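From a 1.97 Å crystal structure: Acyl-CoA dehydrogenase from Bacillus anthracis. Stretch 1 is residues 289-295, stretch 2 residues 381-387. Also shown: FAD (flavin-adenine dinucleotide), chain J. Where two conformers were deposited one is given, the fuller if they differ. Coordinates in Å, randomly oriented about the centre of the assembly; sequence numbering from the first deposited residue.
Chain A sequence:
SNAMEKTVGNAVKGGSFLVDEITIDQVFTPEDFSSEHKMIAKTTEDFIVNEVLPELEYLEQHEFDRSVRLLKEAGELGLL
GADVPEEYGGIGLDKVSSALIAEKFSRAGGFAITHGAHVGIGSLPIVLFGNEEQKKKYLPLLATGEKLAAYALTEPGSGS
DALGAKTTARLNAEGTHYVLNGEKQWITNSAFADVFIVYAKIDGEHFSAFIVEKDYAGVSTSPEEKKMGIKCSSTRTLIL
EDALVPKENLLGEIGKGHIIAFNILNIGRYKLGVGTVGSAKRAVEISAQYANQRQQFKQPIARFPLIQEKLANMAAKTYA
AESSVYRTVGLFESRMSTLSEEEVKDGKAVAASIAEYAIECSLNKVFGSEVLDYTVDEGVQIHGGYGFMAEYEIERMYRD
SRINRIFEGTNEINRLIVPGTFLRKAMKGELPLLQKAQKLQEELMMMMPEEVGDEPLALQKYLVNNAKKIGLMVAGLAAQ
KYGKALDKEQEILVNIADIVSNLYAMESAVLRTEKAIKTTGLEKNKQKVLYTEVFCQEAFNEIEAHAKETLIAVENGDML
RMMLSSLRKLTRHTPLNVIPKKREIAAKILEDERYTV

Stretch 1 (289-295) QYANQRQ
Stretch 2 381-387: QIHGGYG

Two helix ends from one chain meet beside the pyrophosphate of FAD. Residues 289-293 are helical, and Arg294 is the first to leave helical torsions (phi/psi -74/120), its N still bonded to Tyr290 O at 2.9 Å. The backbones lie far enough apart for side chains to fill the gap: CA of Tyr290 is 7.0 Å from CA of His383, and CA of Ala291 is 7.1 Å from CA of Ile382. No direct hydrogen bond joins the stretches; packing, water and the cofactor do so.

Gln381 (-60/-42; chi1 t, chi2 p) touches nothing in stretch 1, but its O accepts a 2.6 Å hydrogen bond from FAD O3B. Ile382 (-58/-35; chi1 m, chi2 t) has its CA-to-CB bond sideways to stretch 1. Its CG2 methyl lies 4.5 Å from Ala291 CB and 4.4 Å from Tyr290 CD1; an apolar side chain branched at CB suits such neighbours.

His383 (-79/-15; chi1 -78°, chi2 77°) also starts sideways, but its ring comes nearer. The CA-to-CB bond of Tyr290 points toward stretch 2, with chi1 t and chi2 -101°, and the two rings form an offset stack, centroids 4.3 Å apart and planes at 22°. Tyr290 CB sits over the imidazole face, 3.6 Å from His383 NE2. Water 1 accepts from Tyr290 OH at 2.6 Å and donates to His383 O at 2.7 Å and FAD O1A at 2.8 Å, tying both stretches to the phosphate.

Gly384 turns the chain with positive phi (66/-143), a conformation that favours glycine; a CB here would also clash with FAD O3P at 2.4 Å. Its N bonds to Gln381 O at 3.0 Å. Gly385 (-59/-27) opens a 3-10 segment and gives its N to FAD O1P at 2.8 Å; a CB would lie 2.8 Å from FAD O3'.

The CA-to-CB bond of Tyr386 (-64/-28; chi1 m, chi2 -88°) points toward stretch 1. Its CD2 is 3.2 Å from Tyr290 OH, and its CE2 lies over the guanidinium face of Arg294, 3.8 Å from NH1. That long side chain (chi1 t, chi2 p, chi3 t, chi4 -175°) can therefore pack against the tyrosine while its charge serves the phosphates: Arg294 NE donates to FAD O1A at 2.9 Å, and Arg294 NH1 makes a weak hydrogen bond to FAD O2P at 2.8 Å. Water 2 lies 2.8 Å from Tyr386 OH and 2.6 Å from FAD O2P. Gly387 (-67/-13) continues the 3-10 segment, its N bonded to Gly384 O at 2.9 Å.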

# COMPACT_ATOMS: atom_id res chain seq x y z
N GLN A 289 6.80 -20.09 -2.07
CA GLN A 289 6.73 -21.31 -1.26
C GLN A 289 5.32 -21.50 -0.70
O GLN A 289 4.80 -22.61 -0.72
CB GLN A 289 7.74 -21.31 -0.10
CG GLN A 289 9.17 -21.10 -0.48
CD GLN A 289 10.10 -20.98 0.74
OE1 GLN A 289 9.76 -20.37 1.77
NE2 GLN A 289 11.27 -21.58 0.63
N TYR A 290 4.70 -20.43 -0.20
CA TYR A 290 3.34 -20.51 0.33
C TYR A 290 2.33 -20.93 -0.73
O TYR A 290 1.51 -21.81 -0.47
CB TYR A 290 2.89 -19.19 1.00
CG TYR A 290 1.61 -19.40 1.74
CD1 TYR A 290 0.39 -18.99 1.20
CD2 TYR A 290 1.61 -20.07 2.99
CE1 TYR A 290 -0.80 -19.22 1.86
CE2 TYR A 290 0.42 -20.29 3.67
CZ TYR A 290 -0.78 -19.86 3.11
OH TYR A 290 -1.97 -20.09 3.76
N ALA A 291 2.40 -20.32 -1.92
CA ALA A 291 1.50 -20.64 -3.03
C ALA A 291 1.56 -22.12 -3.46
O ALA A 291 0.52 -22.71 -3.76
CB ALA A 291 1.75 -19.73 -4.24
N ASN A 292 2.75 -22.71 -3.46
CA ASN A 292 2.90 -24.15 -3.75
C ASN A 292 2.32 -25.07 -2.68
O ASN A 292 1.96 -26.19 -2.98
CB ASN A 292 4.37 -24.52 -3.96
CG ASN A 292 4.91 -24.13 -5.34
OD1 ASN A 292 6.10 -23.89 -5.50
ND2 ASN A 292 4.04 -24.06 -6.33
N GLN A 293 2.23 -24.62 -1.42
CA GLN A 293 1.76 -25.53 -0.36
C GLN A 293 0.28 -25.35 -0.02
O GLN A 293 -0.40 -26.32 0.32
CB GLN A 293 2.61 -25.44 0.91
CG GLN A 293 4.09 -25.88 0.73
CD GLN A 293 4.26 -27.33 0.30
OE1 GLN A 293 4.87 -27.61 -0.75
NE2 GLN A 293 3.75 -28.26 1.10
N ARG A 294 -0.21 -24.11 -0.09
CA ARG A 294 -1.59 -23.83 0.28
C ARG A 294 -2.55 -24.35 -0.80
O ARG A 294 -2.47 -23.93 -1.95
CB ARG A 294 -1.79 -22.33 0.48
CG ARG A 294 -3.23 -21.89 0.73
CD ARG A 294 -3.88 -22.68 1.84
NE ARG A 294 -5.07 -21.98 2.35
CZ ARG A 294 -5.79 -22.37 3.39
NH1 ARG A 294 -6.83 -21.63 3.83
NH2 ARG A 294 -5.46 -23.49 4.03
N GLN A 295 -3.44 -25.26 -0.44
CA GLN A 295 -4.49 -25.70 -1.36
C GLN A 295 -5.83 -25.09 -0.99
O GLN A 295 -6.15 -24.95 0.19
CB GLN A 295 -4.59 -27.23 -1.38
CG GLN A 295 -3.25 -27.88 -1.51
CD GLN A 295 -3.30 -29.14 -2.35
OE1 GLN A 295 -4.35 -29.54 -2.87
NE2 GLN A 295 -2.15 -29.78 -2.48
N GLN A 381 -1.47 -10.57 0.60
CA GLN A 381 -2.68 -10.99 -0.07
C GLN A 381 -2.60 -12.47 -0.50
O GLN A 381 -3.56 -13.22 -0.37
CB GLN A 381 -2.96 -10.13 -1.32
CG GLN A 381 -4.38 -10.27 -1.85
CD GLN A 381 -5.38 -9.63 -0.88
OE1 GLN A 381 -4.96 -8.90 0.00
NE2 GLN A 381 -6.70 -9.95 -1.01
N ILE A 382 -1.46 -12.86 -1.02
CA ILE A 382 -1.26 -14.29 -1.38
C ILE A 382 -1.45 -15.24 -0.16
O ILE A 382 -1.96 -16.36 -0.30
CB ILE A 382 0.14 -14.50 -1.98
CG1 ILE A 382 0.18 -14.00 -3.41
CG2 ILE A 382 0.54 -16.01 -2.01
CD1 ILE A 382 1.59 -13.85 -3.94
N HIS A 383 -1.04 -14.79 1.02
CA HIS A 383 -1.19 -15.58 2.26
C HIS A 383 -2.62 -15.51 2.81
O HIS A 383 -3.00 -16.31 3.64
CB HIS A 383 -0.21 -15.08 3.37
CG HIS A 383 1.21 -15.54 3.20
ND1 HIS A 383 2.08 -14.97 2.29
CD2 HIS A 383 1.91 -16.52 3.83
CE1 HIS A 383 3.26 -15.60 2.36
NE2 HIS A 383 3.18 -16.51 3.31
N GLY A 384 -3.42 -14.56 2.34
CA GLY A 384 -4.76 -14.42 2.89
C GLY A 384 -4.73 -13.98 4.35
O GLY A 384 -3.86 -13.21 4.77
N GLY A 385 -5.65 -14.52 5.15
CA GLY A 385 -5.73 -14.20 6.60
C GLY A 385 -4.44 -14.53 7.34
O GLY A 385 -4.15 -13.91 8.34
N TYR A 386 -3.65 -15.51 6.85
CA TYR A 386 -2.36 -15.80 7.50
C TYR A 386 -1.39 -14.61 7.39
O TYR A 386 -0.54 -14.40 8.28
CB TYR A 386 -1.75 -17.09 6.91
CG TYR A 386 -2.74 -18.24 7.04
CD1 TYR A 386 -2.77 -19.03 8.21
CD2 TYR A 386 -3.65 -18.54 6.01
CE1 TYR A 386 -3.68 -20.09 8.36
CE2 TYR A 386 -4.60 -19.59 6.16
CZ TYR A 386 -4.59 -20.38 7.34
OH TYR A 386 -5.51 -21.42 7.52
N GLY A 387 -1.55 -13.81 6.34
CA GLY A 387 -0.71 -12.66 6.15
C GLY A 387 -0.94 -11.59 7.22
O GLY A 387 -0.16 -10.64 7.35
PA FAD J . -7.17 -18.44 1.14
O1A FAD J . -6.15 -19.55 1.32
O2A FAD J . -8.55 -18.93 0.91
O5B FAD J . -6.64 -17.51 -0.03
C5B FAD J . -5.26 -17.32 -0.23
C4B FAD J . -5.04 -16.50 -1.48
O4B FAD J . -5.46 -17.26 -2.61
C3B FAD J . -5.86 -15.20 -1.47
O3B FAD J . -5.13 -14.23 -2.17
C2B FAD J . -7.05 -15.58 -2.33
O2B FAD J . -7.63 -14.47 -2.96
C1B FAD J . -6.42 -16.53 -3.35
N9A FAD J . -7.41 -17.46 -3.95
C8A FAD J . -8.14 -18.44 -3.32
N7A FAD J . -8.91 -19.08 -4.24
C5A FAD J . -8.66 -18.52 -5.45
C6A FAD J . -9.17 -18.75 -6.73
N6A FAD J . -10.19 -19.60 -6.92
N1A FAD J . -8.70 -17.98 -7.77
C2A FAD J . -7.76 -16.99 -7.56
N3A FAD J . -7.26 -16.78 -6.29
C4A FAD J . -7.72 -17.50 -5.26
N1 FAD J . -14.40 -16.24 9.13
C2 FAD J . -15.64 -16.50 9.65
O2 FAD J . -16.34 -17.34 9.10
N3 FAD J . -16.07 -15.85 10.80
C4 FAD J . -15.29 -14.92 11.43
O4 FAD J . -15.71 -14.35 12.45
C4X FAD J . -14.04 -14.64 10.89
N5 FAD J . -13.21 -13.70 11.49
C5X FAD J . -11.95 -13.47 10.99
C6 FAD J . -11.10 -12.58 11.66
C7 FAD J . -9.82 -12.37 11.15
C7M FAD J . -8.89 -11.39 11.83
C8 FAD J . -9.41 -13.06 10.00
C8M FAD J . -8.06 -12.88 9.40
C9 FAD J . -10.27 -13.94 9.33
C9A FAD J . -11.53 -14.17 9.84
N10 FAD J . -12.39 -15.04 9.19
C10 FAD J . -13.61 -15.31 9.74
C1' FAD J . -11.95 -15.79 7.96
C2' FAD J . -11.54 -14.80 6.84
O2' FAD J . -12.57 -13.93 6.34
C3' FAD J . -10.74 -15.57 5.77
O3' FAD J . -9.37 -15.26 5.90
C4' FAD J . -11.21 -15.21 4.39
O4' FAD J . -12.60 -15.51 4.32
C5' FAD J . -10.00 -15.99 3.32
O5' FAD J . -9.52 -17.24 3.59
P FAD J . -7.98 -17.69 3.77
O1P FAD J . -7.40 -16.66 4.72
O2P FAD J . -7.75 -19.07 4.26
O3P FAD J . -7.23 -17.43 2.40
O HOH W 1 -3.88 -18.71 2.66
O HOH W 2 -7.92 -20.77 6.26